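Local coordinates for putative Phosphate (Eubacterium rectale, PDB 3DAO), which probably acts as a phosphatase of the haloacid dehalogenase-like hydrolase family, with a natural substrate that is not known, at residues Tyr100-Arg112 with Ile158-Thr170. Residues are numbered along the deposited sequence; the frame is centred on the assembly and turned at random.
Sequences YPMDEDIWKGMCR and ITRLDRNDIIKFT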
ATOM      1  N   TYR A 100     -10.304  -4.991  -3.334  1.00 16.66           N
ATOM      2  CA  TYR A 100     -11.227  -4.339  -2.424  1.00 17.47           C
ATOM      3  C   TYR A 100     -11.676  -3.037  -3.091  1.00 19.04           C
ATOM      4  O   TYR A 100     -11.229  -1.953  -2.754  1.00 18.47           O
ATOM      5  CB  TYR A 100     -10.583  -4.067  -1.080  1.00 17.62           C
ATOM      6  CG  TYR A 100     -10.138  -5.301  -0.335  1.00 17.13           C
ATOM      7  CD1 TYR A 100      -8.920  -5.923  -0.611  1.00 19.82           C
ATOM      8  CD2 TYR A 100     -10.935  -5.847   0.648  1.00 17.23           C
ATOM      9  CE1 TYR A 100      -8.514  -7.046   0.113  1.00 17.37           C
ATOM     10  CE2 TYR A 100     -10.549  -6.985   1.363  1.00 21.12           C
ATOM     11  CZ  TYR A 100      -9.343  -7.577   1.085  1.00 20.65           C
ATOM     12  OH  TYR A 100      -8.977  -8.695   1.787  1.00 20.58           O
ATOM     13  N   PRO A 101     -12.522  -3.162  -4.106  1.00 19.66           N
ATOM     14  CA  PRO A 101     -12.879  -1.930  -4.802  1.00 18.93           C
ATOM     15  C   PRO A 101     -13.995  -1.166  -4.152  1.00 18.91           C
ATOM     16  O   PRO A 101     -14.690  -1.682  -3.283  1.00 17.57           O
ATOM     17  CB  PRO A 101     -13.332  -2.427  -6.153  1.00 19.19           C
ATOM     18  CG  PRO A 101     -13.972  -3.773  -5.860  1.00 21.27           C
ATOM     19  CD  PRO A 101     -13.161  -4.348  -4.703  1.00 20.67           C
HETATM   20  N   MSE A 102     -14.116   0.090  -4.561  1.00 16.58           N
HETATM   21  CA  MSE A 102     -15.157   0.969  -4.049  0.75 18.64           C
HETATM   22  C   MSE A 102     -16.430   0.897  -4.887  1.00 17.03           C
HETATM   23  O   MSE A 102     -16.394   0.880  -6.144  1.00 16.63           O
HETATM   24  CB  MSE A 102     -14.622   2.418  -4.011  0.75 18.40           C
HETATM   25  CG  MSE A 102     -13.246   2.481  -3.347  0.75 16.49           C
HETATM   26 SE   MSE A 102     -12.489   4.267  -3.480  0.75 15.77          SE
HETATM   27  CE  MSE A 102     -13.510   5.050  -2.027  0.75 18.65           C
ATOM     28  N   ASP A 103     -17.545   0.811  -4.188  1.00 18.62           N
ATOM     29  CA  ASP A 103     -18.850   0.834  -4.858  0.50 19.63           C
ATOM     30  C   ASP A 103     -19.029   2.149  -5.602  1.00 19.31           C
ATOM     31  O   ASP A 103     -18.662   3.217  -5.121  1.00 19.78           O
ATOM     32  CB  ASP A 103     -20.014   0.684  -3.895  0.50 20.02           C
ATOM     33  CG  ASP A 103     -21.344   0.684  -4.623  0.50 18.48           C
ATOM     34  OD1 ASP A 103     -21.592  -0.259  -5.397  0.50 24.01           O
ATOM     35  OD2 ASP A 103     -22.129   1.639  -4.454  0.50 19.84           O
ATOM     36  N   GLU A 104     -19.612   2.034  -6.782  1.00 20.75           N
ATOM     37  CA  GLU A 104     -19.846   3.161  -7.700  1.00 22.44           C
ATOM     38  C   GLU A 104     -20.452   4.400  -7.034  1.00 22.70           C
ATOM     39  O   GLU A 104     -20.038   5.525  -7.315  1.00 22.12           O
ATOM     40  CB  GLU A 104     -20.731   2.715  -8.887  1.00 25.48           C
ATOM     41  CG  GLU A 104     -20.774   3.710 -10.027  1.00 34.26           C
ATOM     42  CD  GLU A 104     -21.701   3.251 -11.132  1.00 40.74           C
ATOM     43  OE1 GLU A 104     -22.708   2.603 -10.775  1.00 43.87           O
ATOM     44  OE2 GLU A 104     -21.425   3.534 -12.322  1.00 43.42           O
ATOM     45  N   ASP A 105     -21.423   4.192  -6.156  1.00 23.20           N
ATOM     46  CA  ASP A 105     -22.098   5.280  -5.418  0.50 23.62           C
ATOM     47  C   ASP A 105     -21.149   6.049  -4.513  1.00 23.84           C
ATOM     48  O   ASP A 105     -21.352   7.230  -4.205  1.00 25.39           O
ATOM     49  CB  ASP A 105     -23.249   4.752  -4.534  0.50 24.53           C
ATOM     50  CG  ASP A 105     -24.524   4.500  -5.318  0.50 25.25           C
ATOM     51  OD1 ASP A 105     -24.592   4.906  -6.493  0.50 26.75           O
ATOM     52  OD2 ASP A 105     -25.463   3.919  -4.742  0.50 30.58           O
ATOM     53  N   ILE A 106     -20.131   5.351  -4.044  1.00 19.59           N
ATOM     54  CA  ILE A 106     -19.149   5.951  -3.151  1.00 19.25           C
ATOM     55  C   ILE A 106     -18.183   6.829  -3.982  1.00 17.01           C
ATOM     56  O   ILE A 106     -18.135   8.033  -3.809  1.00 16.70           O
ATOM     57  CB  ILE A 106     -18.347   4.909  -2.358  1.00 20.26           C
ATOM     58  CG1 ILE A 106     -19.254   4.028  -1.489  1.00 21.64           C
ATOM     59  CG2 ILE A 106     -17.337   5.624  -1.469  1.00 15.25           C
ATOM     60  CD1 ILE A 106     -19.987   4.790  -0.444  1.00 24.96           C
ATOM     61  N   TRP A 107     -17.443   6.231  -4.900  1.00 15.63           N
ATOM     62  CA  TRP A 107     -16.431   7.050  -5.650  1.00 15.11           C
ATOM     63  C   TRP A 107     -17.047   8.091  -6.580  1.00 13.18           C
ATOM     64  O   TRP A 107     -16.506   9.195  -6.737  1.00 14.82           O
ATOM     65  CB  TRP A 107     -15.362   6.193  -6.380  1.00 14.39           C
ATOM     66  CG  TRP A 107     -15.822   5.237  -7.435  1.00 15.98           C
ATOM     67  CD1 TRP A 107     -16.174   3.947  -7.238  1.00 19.30           C
ATOM     68  CD2 TRP A 107     -15.897   5.461  -8.845  1.00 18.85           C
ATOM     69  NE1 TRP A 107     -16.524   3.368  -8.423  1.00 19.22           N
ATOM     70  CE2 TRP A 107     -16.349   4.259  -9.433  1.00 19.14           C
ATOM     71  CE3 TRP A 107     -15.646   6.559  -9.670  1.00 23.28           C
ATOM     72  CZ2 TRP A 107     -16.571   4.123 -10.804  1.00 23.66           C
ATOM     73  CZ3 TRP A 107     -15.838   6.418 -11.043  1.00 21.96           C
ATOM     74  CH2 TRP A 107     -16.323   5.217 -11.588  1.00 23.35           C
ATOM     75  N   LYS A 108     -18.178   7.756  -7.205  1.00 15.81           N
ATOM     76  CA  LYS A 108     -18.863   8.739  -8.069  1.00 16.78           C
ATOM     77  C   LYS A 108     -19.486   9.840  -7.200  1.00 15.53           C
ATOM     78  O   LYS A 108     -19.448  11.028  -7.547  1.00 16.65           O
ATOM     79  CB  LYS A 108     -19.912   8.092  -8.973  1.00 19.32           C
ATOM     80  CG  LYS A 108     -19.260   7.339 -10.110  1.00 20.23           C
ATOM     81  CD  LYS A 108     -20.238   6.857 -11.160  1.00 22.44           C
ATOM     82  CE  LYS A 108     -19.456   6.227 -12.311  1.00 25.22           C
ATOM     83  NZ  LYS A 108     -20.304   5.764 -13.455  1.00 27.98           N
ATOM     84  N   GLY A 109     -20.024   9.459  -6.069  1.00 15.77           N
ATOM     85  CA  GLY A 109     -20.566  10.421  -5.102  1.00 15.65           C
ATOM     86  C   GLY A 109     -19.496  11.411  -4.619  1.00 15.08           C
ATOM     87  O   GLY A 109     -19.728  12.633  -4.480  1.00 13.59           O
HETATM   88  N   MSE A 110     -18.311  10.867  -4.358  1.00 14.76           N
HETATM   89  CA  MSE A 110     -17.144  11.677  -3.948  1.00 13.05           C
HETATM   90  C   MSE A 110     -16.775  12.658  -5.054  1.00 13.25           C
HETATM   91  O   MSE A 110     -16.516  13.829  -4.787  1.00 16.07           O
HETATM   92  CB  MSE A 110     -15.955  10.810  -3.591  1.00 13.66           C
HETATM   93  CG  MSE A 110     -16.169  10.075  -2.304  1.00 13.02           C
HETATM   94 SE   MSE A 110     -14.770   8.775  -2.043  1.00 14.73          SE
HETATM   95  CE  MSE A 110     -15.139   8.294  -0.164  1.00 19.49           C
ATOM     96  N   CYS A 111     -16.728  12.161  -6.280  1.00 13.36           N
ATOM     97  CA  CYS A 111     -16.406  12.997  -7.451  1.00 13.68           C
ATOM     98  C   CYS A 111     -17.359  14.190  -7.507  1.00 14.03           C
ATOM     99  O   CYS A 111     -16.965  15.345  -7.651  1.00 12.98           O
ATOM    100  CB  CYS A 111     -16.582  12.228  -8.757  1.00 15.04           C
ATOM    101  SG  CYS A 111     -15.307  11.003  -9.220  1.00 21.33           S
ATOM    102  N   ARG A 112     -18.657  13.889  -7.445  1.00 14.40           N
ATOM    103  CA  ARG A 112     -19.684  14.962  -7.552  1.00 14.40           C
ATOM    104  C   ARG A 112     -19.571  15.975  -6.471  1.00 14.52           C
ATOM    105  O   ARG A 112     -19.670  17.194  -6.721  1.00 16.69           O
ATOM    106  CB  ARG A 112     -21.099  14.374  -7.580  1.00 13.04           C
ATOM    107  CG  ARG A 112     -21.295  13.557  -8.798  1.00 16.20           C
ATOM    108  CD  ARG A 112     -22.653  12.894  -8.847  1.00 24.99           C
ATOM    109  NE  ARG A 112     -22.758  12.086 -10.054  1.00 26.00           N
ATOM    110  CZ  ARG A 112     -22.881  10.764 -10.030  1.00 27.24           C
ATOM    111  NH1 ARG A 112     -23.072  10.124  -8.892  1.00 28.01           N
ATOM    112  NH2 ARG A 112     -22.928  10.109 -11.150  1.00 26.55           N
ATOM    113  N   ILE A 158     -14.890  11.553 -14.993  1.00 19.44           N
ATOM    114  CA  ILE A 158     -14.705  10.306 -14.249  1.00 19.29           C
ATOM    115  C   ILE A 158     -16.052   9.656 -13.902  1.00 21.04           C
ATOM    116  O   ILE A 158     -16.153   8.436 -13.837  1.00 21.17           O
ATOM    117  CB  ILE A 158     -13.824  10.533 -12.985  1.00 17.68           C
ATOM    118  CG1 ILE A 158     -12.385  10.854 -13.419  1.00 18.06           C
ATOM    119  CG2 ILE A 158     -13.770   9.338 -12.139  1.00 20.05           C
ATOM    120  CD1 ILE A 158     -11.475  11.286 -12.244  1.00 20.69           C
ATOM    121  N   THR A 159     -17.091  10.471 -13.736  1.00 20.49           N
ATOM    122  CA  THR A 159     -18.398   9.930 -13.315  1.00 22.88           C
ATOM    123  C   THR A 159     -19.081   9.232 -14.475  1.00 24.90           C
ATOM    124  O   THR A 159     -20.108   8.595 -14.292  1.00 24.35           O
ATOM    125  CB  THR A 159     -19.374  10.988 -12.739  1.00 22.28           C
ATOM    126  OG1 THR A 159     -19.801  11.890 -13.774  1.00 22.75           O
ATOM    127  CG2 THR A 159     -18.745  11.767 -11.588  1.00 19.50           C
ATOM    128  N   ARG A 160     -18.482   9.315 -15.649  1.00 25.54           N
ATOM    129  CA  ARG A 160     -19.050   8.683 -16.839  0.50 27.57           C
ATOM    130  C   ARG A 160     -18.321   7.380 -17.151  1.00 28.62           C
ATOM    131  O   ARG A 160     -18.657   6.678 -18.084  1.00 28.54           O
ATOM    132  CB  ARG A 160     -19.114   9.665 -18.022  0.50 28.00           C
ATOM    133  CG  ARG A 160     -20.114  10.811 -17.747  0.50 31.30           C
ATOM    134  CD  ARG A 160     -20.483  11.626 -18.970  0.50 37.54           C
ATOM    135  NE  ARG A 160     -21.658  12.472 -18.732  0.50 37.20           N
ATOM    136  CZ  ARG A 160     -21.652  13.801 -18.660  0.50 39.81           C
ATOM    137  NH1 ARG A 160     -20.519  14.485 -18.827  0.50 38.79           N
ATOM    138  NH2 ARG A 160     -22.794  14.450 -18.439  0.50 37.03           N
ATOM    139  N   LEU A 161     -17.360   7.030 -16.305  1.00 27.82           N
ATOM    140  CA  LEU A 161     -16.646   5.773 -16.486  1.00 27.05           C
ATOM    141  C   LEU A 161     -17.476   4.615 -15.959  1.00 28.19           C
ATOM    142  O   LEU A 161     -18.264   4.728 -15.024  1.00 28.08           O
ATOM    143  CB  LEU A 161     -15.298   5.758 -15.783  1.00 27.43           C
ATOM    144  CG  LEU A 161     -14.314   6.822 -16.222  1.00 30.20           C
ATOM    145  CD1 LEU A 161     -13.110   6.807 -15.300  1.00 26.48           C
ATOM    146  CD2 LEU A 161     -13.909   6.569 -17.676  1.00 31.56           C
ATOM    147  N   ASP A 162     -17.282   3.485 -16.604  1.00 29.47           N
ATOM    148  CA  ASP A 162     -17.976   2.269 -16.235  1.00 31.38           C
ATOM    149  C   ASP A 162     -16.921   1.264 -15.862  1.00 30.85           C
ATOM    150  O   ASP A 162     -16.346   0.615 -16.720  1.00 31.91           O
ATOM    151  CB  ASP A 162     -18.777   1.750 -17.426  1.00 33.58           C
ATOM    152  CG  ASP A 162     -19.554   0.509 -17.097  1.00 39.91           C
ATOM    153  OD1 ASP A 162     -19.945   0.349 -15.919  1.00 46.97           O
ATOM    154  OD2 ASP A 162     -19.793  -0.289 -18.024  1.00 52.27           O
ATOM    155  N   ARG A 163     -16.666   1.162 -14.568  1.00 29.97           N
ATOM    156  CA  ARG A 163     -15.632   0.286 -14.073  1.00 29.10           C
ATOM    157  C   ARG A 163     -15.957  -0.306 -12.726  1.00 27.69           C
ATOM    158  O   ARG A 163     -16.732   0.256 -11.944  1.00 30.36           O
ATOM    159  CB  ARG A 163     -14.325   1.053 -14.002  1.00 31.64           C
ATOM    160  CG  ARG A 163     -13.924   1.612 -15.341  1.00 32.05           C
ATOM    161  CD  ARG A 163     -12.567   2.088 -15.268  1.00 32.84           C
ATOM    162  NE  ARG A 163     -11.664   0.983 -15.020  1.00 31.59           N
ATOM    163  CZ  ARG A 163     -10.917   0.429 -15.961  1.00 35.42           C
ATOM    164  NH1 ARG A 163     -10.984   0.886 -17.197  1.00 38.39           N
ATOM    165  NH2 ARG A 163     -10.107  -0.565 -15.670  1.00 30.94           N
ATOM    166  N   ASN A 164     -15.316  -1.432 -12.473  1.00 25.39           N
ATOM    167  CA  ASN A 164     -15.530  -2.169 -11.221  0.50 26.23           C
ATOM    168  C   ASN A 164     -14.259  -2.350 -10.430  1.00 24.24           C
ATOM    169  O   ASN A 164     -14.222  -3.127  -9.466  1.00 23.44           O
ATOM    170  CB  ASN A 164     -16.124  -3.558 -11.483  0.50 27.34           C
ATOM    171  CG  ASN A 164     -16.537  -4.269 -10.199  0.50 33.01           C
ATOM    172  OD1 ASN A 164     -16.969  -5.430 -10.229  0.50 44.81           O
ATOM    173  ND2 ASN A 164     -16.417  -3.572  -9.059  0.50 35.88           N
ATOM    174  N   ASP A 165     -13.255  -1.581 -10.811  1.00 21.40           N
ATOM    175  CA  ASP A 165     -11.941  -1.658 -10.176  1.00 19.79           C
ATOM    176  C   ASP A 165     -11.349  -0.354  -9.663  1.00 17.50           C
ATOM    177  O   ASP A 165     -10.146  -0.195  -9.699  1.00 17.54           O
ATOM    178  CB  ASP A 165     -10.948  -2.301 -11.136  1.00 19.83           C
ATOM    179  CG  ASP A 165     -10.755  -1.523 -12.425  1.00 21.36           C
ATOM    180  OD1 ASP A 165     -11.484  -0.539 -12.672  1.00 23.84           O
ATOM    181  OD2 ASP A 165      -9.849  -1.891 -13.215  1.00 27.40           O
ATOM    182  N   ILE A 166     -12.205   0.574  -9.246  1.00 17.12           N
ATOM    183  CA  ILE A 166     -11.726   1.806  -8.588  1.00 16.69           C
ATOM    184  C   ILE A 166     -11.358   1.430  -7.161  1.00 15.97           C
ATOM    185  O   ILE A 166     -12.203   1.060  -6.324  1.00 15.88           O
ATOM    186  CB  ILE A 166     -12.751   2.971  -8.651  1.00 17.97           C
ATOM    187  CG1 ILE A 166     -13.059   3.329 -10.117  1.00 23.06           C
ATOM    188  CG2 ILE A 166     -12.215   4.155  -7.907  1.00 14.70           C
ATOM    189  CD1 ILE A 166     -11.891   3.662 -10.954  1.00 20.72           C
ATOM    190  N   ILE A 167     -10.056   1.519  -6.887  1.00 13.51           N
ATOM    191  CA  ILE A 167      -9.505   1.144  -5.601  1.00 15.17           C
ATOM    192  C   ILE A 167      -9.130   2.321  -4.727  1.00 13.84           C
ATOM    193  O   ILE A 167      -8.953   2.183  -3.511  1.00 15.58           O
ATOM    194  CB  ILE A 167      -8.287   0.143  -5.728  1.00 15.15           C
ATOM    195  CG1 ILE A 167      -7.135   0.762  -6.526  1.00 15.79           C
ATOM    196  CG2 ILE A 167      -8.785  -1.258  -6.228  1.00 15.67           C
ATOM    197  CD1 ILE A 167      -5.834  -0.060  -6.450  1.00 19.48           C
ATOM    198  N   LYS A 168      -9.104   3.507  -5.328  1.00 14.14           N
ATOM    199  CA  LYS A 168      -8.766   4.719  -4.552  1.00 14.33           C
ATOM    200  C   LYS A 168      -9.327   5.964  -5.223  1.00 13.90           C
ATOM    201  O   LYS A 168      -9.316   6.071  -6.428  1.00 13.20           O
ATOM    202  CB  LYS A 168      -7.257   4.885  -4.427  1.00 16.32           C
ATOM    203  CG  LYS A 168      -6.833   6.155  -3.634  1.00 18.32           C
ATOM    204  CD  LYS A 168      -5.342   6.221  -3.415  1.00 18.31           C
ATOM    205  CE  LYS A 168      -4.576   6.421  -4.717  1.00 24.75           C
ATOM    206  NZ  LYS A 168      -3.095   6.554  -4.430  1.00 23.90           N
ATOM    207  N   PHE A 169      -9.859   6.846  -4.390  1.00 15.04           N
ATOM    208  CA  PHE A 169     -10.310   8.162  -4.814  1.00 13.83           C
ATOM    209  C   PHE A 169      -9.497   9.132  -3.969  1.00 13.69           C
ATOM    210  O   PHE A 169      -9.462   9.035  -2.739  1.00 13.05           O
ATOM    211  CB  PHE A 169     -11.800   8.369  -4.597  1.00 14.39           C
ATOM    212  CG  PHE A 169     -12.255   9.794  -4.899  1.00 14.83           C
ATOM    213  CD1 PHE A 169     -12.699  10.138  -6.137  1.00 15.85           C
ATOM    214  CD2 PHE A 169     -12.228  10.761  -3.918  1.00 14.18           C
ATOM    215  CE1 PHE A 169     -13.091  11.437  -6.428  1.00 14.43           C
ATOM    216  CE2 PHE A 169     -12.646  12.059  -4.202  1.00 11.35           C
ATOM    217  CZ  PHE A 169     -13.079  12.376  -5.465  1.00 11.09           C
ATOM    218  N   THR A 170      -8.840  10.054  -4.650  1.00 12.44           N
ATOM    219  CA  THR A 170      -7.950  10.992  -4.016  1.00 12.04           C
ATOM    220  C   THR A 170      -8.272  12.443  -4.329  1.00 10.52           C
ATOM    221  O   THR A 170      -8.485  12.816  -5.488  1.00 11.55           O
ATOM    222  CB  THR A 170      -6.509  10.725  -4.504  1.00 12.31           C
ATOM    223  OG1 THR A 170      -6.091   9.419  -4.046  1.00 17.05           O
ATOM    224  CG2 THR A 170      -5.515  11.778  -3.974  1.00 17.44           C
TER
HETATM  225  O   HOH W   1     -10.638   0.619  -2.053  1.00 18.53           O
HETATM  226  O   HOH W   2     -15.109  -0.031  -8.346  1.00 20.57           O
HETATM  227  O   HOH W   3     -18.837   2.400 -12.516  1.00 38.49           O
HETATM  228  O   HOH W   4     -17.601   0.624  -9.424  1.00 29.04           O
HETATM  229  O   HOH W   5     -22.002  13.356 -12.366  1.00 24.30           O
HETATM  230  O   HOH W   6     -22.583  11.076 -14.475  1.00 46.67           O
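Trp107 and Ile166 meet at about a right angle at the tight centre of this contact. Ile166 CG1 sits over the six-membered ring of Trp107, 3.6 Å from its centroid and 18° off the normal, a CH-pi contact. Lys108 CG lies over the opposite face, toward the rim. Trp107 CG stands between its own backbone N and carbonyl carbon (chi1 61°), which lays the indole across the loop 161-167. At the ring edge, in plane, Trp107 CZ3 meets Ile158 O at 3.5 Å; Ile158 CG2 also touches CZ3. Just before the helix, Met102 N donates to Ile166 O at 2.8 Å. Deeper in, Met110 CB lies over one face of the Phe169 ring, 3.7 Å from its centroid, a CH-pi contact, and Met110 SE makes an oblique Met-aromatic contact with the same ring. Cys111 SG wedges between Ile158 CG2 and Phe169 CE1. Phe185 of helix 185-189 also packs on Met110 and Phe169.

The outer side is polar and wetter. The extended Lys108 chain carries NZ to Leu161 O at 2.8 Å and to Thr159 O at 3.0 Å. Glu104 OE2 takes a salt bridge from the same NZ on its anti side. Three oxygens thus grip one ammonium, which probably favours its charged form. At the far end Arg112 reaches Thr159 largely through water, and Thr159 OG1 is also bonded to Asp157. Another water links Trp107 NE1 to Arg163 O.

The contact lays helix 104-117 on the six-stranded sheet that holds strand 168-172, in what is probably the cap domain, inserted into the HAD-like core. Apolar packing seats the helix on Phe169, while Lys108 ties it to the carbonyls of the 158-161 turn, so the loop is held by hydrogen bonds from a lysine that Glu104 also engages, by bridging waters and by the indole.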